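Local coordinates for 5-carboxymethyl-2-hydroxymuconate delta-isomerase (Mycobacterium smegmatis, PDB 4PFZ), which probably acts as a metal-dependent isomerase or acetylpyruvate hydrolase of the fumarylacetoacetate hydrolase family, at residues Q149-D152 / M156-K159; H201-L206 / I222-P227. All coordinates share one frame; numbering follows the deposited sequence. Where two conformers were deposited one is given.

Interactions 1 and 2 follow each other along the chain, and both fall within the fumarylacetoacetate hydrolase C-terminal region. Their centres lie 21 Å apart; the nearest atoms come to about 7 Å without touching. Interaction 1, 19 Å from the centre of the chain, is dominated by an ion pair and waters and borders the second subunit, whereas interaction 2, 11 Å from that centre, is a small apolar contact that no other chain of the assembly reaches. Asp142 of strand 134-145 links them, forming a salt bridge with Lys159 and packing against Leu223. With Glu113, which touches Leu223 and Thr226, it makes an acidic neighbourhood consistent with the family's metal site.

Interaction 1. Residues Q149-D152 / M156-K159; sequences QRKD and MRAK
Arg157, in one of its two modelled conformers, grips Asp152 side-on: NE donates a hydrogen bond to OD2 at 2.8 Å and NH1 one to OD1 at 3.0 Å. Both bonds are nearly straight and arrive on the syn side, NH1 more tilted out of the carboxylate plane than NE. That plane is turned 33° from the guanidinium; both oxygens nevertheless lie near the guanidinium plane. Along the same edge, CD of Lys151 comes to 3.7 Å from Arg157 NH1. On the other flank, CB of Ala158 packs against CG of Gln149 at 3.7 Å, close to the point where the two backbones come nearest. Helix 146-152 is joined through a three-residue loop to the short, weakly bonded helix 156-159, in the fumarylacetoacetate hydrolase region. Two waters lie between Asp152 OD2 and the start of that short helix, accepting from the backbone N of Arg157 and Ala158. A third donates to Gln149 OE1 at 2.6 Å and accepts from Lys159 NZ at 3.2 Å. The lysine chain, bent at its last torsion, also carries NZ to Asp142 in a salt bridge and to Ser144 in a hydrogen bond. Trp209 of the second subunit packs on Arg157, placing the ion pair beside the dimer interface.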
# COMPACT_ATOMS: atom_id res chain seq x y z
N GLN B 149 2.18 -5.23 16.77
CA GLN B 149 1.63 -3.89 16.87
C GLN B 149 2.30 -3.13 18.00
O GLN B 149 2.77 -2.01 17.83
CB GLN B 149 0.11 -3.94 17.09
CG GLN B 149 -0.69 -3.39 15.94
CD GLN B 149 -2.19 -3.41 16.21
OE1 GLN B 149 -2.79 -4.48 16.34
NE2 GLN B 149 -2.79 -2.23 16.30
N ARG B 150 2.37 -3.76 19.17
CA ARG B 150 2.92 -3.10 20.35
C ARG B 150 4.43 -2.86 20.24
O ARG B 150 4.94 -1.84 20.70
CB ARG B 150 2.60 -3.90 21.60
CG ARG B 150 1.61 -3.21 22.53
CD ARG B 150 1.34 -4.02 23.78
NE ARG B 150 0.14 -4.84 23.65
CZ ARG B 150 0.13 -6.09 23.20
NH1 ARG B 150 -1.01 -6.76 23.11
NH2 ARG B 150 1.27 -6.68 22.84
N LYS B 151 5.14 -3.81 19.64
CA LYS B 151 6.58 -3.72 19.49
C LYS B 151 6.99 -2.63 18.49
O LYS B 151 7.95 -1.89 18.72
CB LYS B 151 7.15 -5.07 19.03
CG LYS B 151 8.64 -5.04 18.66
CD LYS B 151 9.10 -6.41 18.17
CE LYS B 151 10.52 -6.36 17.60
NZ LYS B 151 11.54 -6.14 18.68
N ASP B 152 6.26 -2.56 17.38
CA ASP B 152 6.64 -1.71 16.24
C ASP B 152 6.19 -0.27 16.38
O ASP B 152 6.83 0.63 15.82
CB ASP B 152 6.05 -2.27 14.95
CG ASP B 152 6.77 -3.50 14.45
OD1 ASP B 152 7.63 -4.04 15.18
OD2 ASP B 152 6.48 -3.93 13.31
N MET B 156 1.63 -1.45 10.58
CA MET B 156 1.68 -2.02 9.24
C MET B 156 2.13 -3.50 9.26
O MET B 156 1.45 -4.34 8.69
CB MET B 156 2.61 -1.20 8.33
CG MET B 156 2.43 -1.51 6.83
SD MET B 156 3.25 -3.04 6.29
CE MET B 156 4.92 -2.45 6.10
N ARG B 157 3.28 -3.80 9.87
CA ARG B 157 3.78 -5.19 9.88
C ARG B 157 2.74 -6.11 10.48
O ARG B 157 2.40 -7.16 9.89
CB ARG B 157 5.10 -5.34 10.64
CG ARG B 157 5.51 -6.80 10.76
CD ARG B 157 6.96 -6.98 11.22
NE ARG B 157 7.15 -6.60 12.62
CZ ARG B 157 7.45 -7.45 13.60
NH1 ARG B 157 7.63 -7.01 14.84
NH2 ARG B 157 7.58 -8.75 13.33
N ALA B 158 2.22 -5.72 11.63
CA ALA B 158 1.24 -6.53 12.35
C ALA B 158 0.03 -6.88 11.49
O ALA B 158 -0.59 -7.93 11.69
CB ALA B 158 0.79 -5.82 13.59
N LYS B 159 -0.33 -6.00 10.56
CA LYS B 159 -1.54 -6.17 9.78
C LYS B 159 -1.24 -6.49 8.33
O LYS B 159 -2.16 -6.58 7.52
CB LYS B 159 -2.41 -4.91 9.88
CG LYS B 159 -2.89 -4.59 11.29
CD LYS B 159 -3.46 -3.19 11.34
CE LYS B 159 -4.12 -2.87 12.67
NZ LYS B 159 -5.38 -3.62 12.86
O HOH W 1 -5.34 -4.31 15.97
O HOH W 2 3.31 -3.59 13.37
O HOH W 3 5.28 -2.05 11.07

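Interaction 2. Residues H201-L206 / I222-P227; sequences HDIGRL and ILTGTP
Thr224 meets helix 203-213 through carbon alone. Its CB lies 3.7 Å from CD1 of Leu206, and its CG2 lies 3.6 Å from CD1 of Ile203 in one of that residue's two modelled conformers, so two methyl groups from the first turn of the helix close on one threonine. The leucine side chain crosses it at about a right angle; the isoleucine approaches more slantwise. The threonine's chi1 of 60° sets OG1 between its own N and carbonyl carbon and turns CG2 to the helix, while the hydroxyl is hydrogen-bonded to the carbonyl O of Leu114 on strand 108-118. Ile116 of the same strand touches both Ile203 and Thr224, adding to this buried apolar patch.

The outer side of the helix start is polar and more exposed, and makes no contact with 222-227. Asp202, pointing away from the strand, is the N-cap: OD1 accepts from Arg205 N at 2.9 Å, with an N-H...O angle of 158°. Arg205 extends to a salt bridge with Glu208. The two segments bury only 177 Å² together, and beyond Thr224 the chain diverges from the helix toward Thr226, whose OG1 bonds to Gly112 O and Gln192 NE2. The arrangement is that of an N-capped helix laid by its first turn over the end of strand 221-223, within the beta-rich C-terminal domain of the fumarylacetoacetate hydrolase fold.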
# COMPACT_ATOMS: atom_id res chain seq x y z
N HIS B 201 -16.82 7.69 12.60
CA HIS B 201 -16.72 8.38 11.33
C HIS B 201 -17.46 7.56 10.29
O HIS B 201 -17.08 6.42 10.01
CB HIS B 201 -15.25 8.58 10.93
CG HIS B 201 -14.44 9.27 11.98
ND1 HIS B 201 -13.63 8.59 12.86
CD2 HIS B 201 -14.35 10.58 12.33
CE1 HIS B 201 -13.06 9.44 13.69
NE2 HIS B 201 -13.48 10.66 13.39
N ASP B 202 -18.54 8.11 9.74
CA ASP B 202 -19.37 7.36 8.82
C ASP B 202 -18.68 7.19 7.48
O ASP B 202 -17.54 7.63 7.28
CB ASP B 202 -20.76 8.02 8.64
CG ASP B 202 -20.66 9.48 8.23
OD1 ASP B 202 -19.76 9.85 7.46
OD2 ASP B 202 -21.51 10.28 8.69
N ILE B 203 -19.37 6.53 6.56
CA ILE B 203 -18.79 6.14 5.27
C ILE B 203 -18.30 7.34 4.48
O ILE B 203 -17.20 7.33 3.90
CB ILE B 203 -19.82 5.36 4.43
CG1 ILE B 203 -20.18 4.05 5.14
CG2 ILE B 203 -19.29 5.09 3.04
CD1 ILE B 203 -18.98 3.27 5.61
N GLY B 204 -19.11 8.39 4.44
CA GLY B 204 -18.76 9.59 3.70
C GLY B 204 -17.59 10.33 4.30
O GLY B 204 -16.75 10.85 3.56
N ARG B 205 -17.54 10.39 5.63
CA ARG B 205 -16.43 11.04 6.33
C ARG B 205 -15.13 10.31 6.05
O ARG B 205 -14.10 10.93 5.83
CB ARG B 205 -16.69 11.10 7.83
CG ARG B 205 -15.50 11.62 8.66
CD ARG B 205 -15.05 13.00 8.17
NE ARG B 205 -14.18 13.67 9.13
CZ ARG B 205 -13.37 14.68 8.82
NH1 ARG B 205 -13.30 15.12 7.57
NH2 ARG B 205 -12.61 15.24 9.76
N LEU B 206 -15.18 8.99 6.06
CA LEU B 206 -13.98 8.20 5.80
C LEU B 206 -13.47 8.41 4.38
O LEU B 206 -12.26 8.54 4.17
CB LEU B 206 -14.24 6.71 6.06
CG LEU B 206 -14.35 6.30 7.53
CD1 LEU B 206 -14.70 4.82 7.68
CD2 LEU B 206 -13.07 6.63 8.29
N ILE B 222 -11.52 0.51 1.42
CA ILE B 222 -11.43 1.20 2.69
C ILE B 222 -12.16 0.37 3.75
O ILE B 222 -13.38 0.21 3.68
CB ILE B 222 -12.06 2.62 2.64
CG1 ILE B 222 -11.37 3.51 1.59
CG2 ILE B 222 -12.06 3.25 4.04
CD1 ILE B 222 -12.04 4.91 1.39
N LEU B 223 -11.42 -0.17 4.70
CA LEU B 223 -12.03 -0.91 5.81
C LEU B 223 -12.47 0.10 6.84
O LEU B 223 -11.68 0.97 7.22
CB LEU B 223 -11.06 -1.91 6.41
CG LEU B 223 -10.47 -2.96 5.48
CD1 LEU B 223 -9.53 -3.89 6.24
CD2 LEU B 223 -11.61 -3.73 4.83
N THR B 224 -13.72 -0.01 7.30
CA THR B 224 -14.33 1.07 8.08
C THR B 224 -14.22 0.88 9.59
O THR B 224 -14.79 1.63 10.36
CB THR B 224 -15.82 1.27 7.70
OG1 THR B 224 -16.58 0.08 7.94
CG2 THR B 224 -15.90 1.59 6.22
N GLY B 225 -13.44 -0.10 10.01
CA GLY B 225 -13.14 -0.22 11.42
C GLY B 225 -13.87 -1.39 12.02
O GLY B 225 -14.71 -2.01 11.38
N THR B 226 -13.54 -1.70 13.26
CA THR B 226 -14.11 -2.86 13.91
C THR B 226 -14.60 -2.49 15.31
O THR B 226 -14.02 -1.63 15.98
CB THR B 226 -13.07 -4.01 13.95
OG1 THR B 226 -13.74 -5.26 14.16
CG2 THR B 226 -11.99 -3.77 15.02
N PRO B 227 -15.73 -3.07 15.73
CA PRO B 227 -16.24 -2.78 17.07
C PRO B 227 -15.51 -3.59 18.13
O PRO B 227 -14.53 -4.26 17.80
CB PRO B 227 -17.71 -3.18 16.98
CG PRO B 227 -17.75 -4.23 15.92
CD PRO B 227 -16.66 -3.88 14.93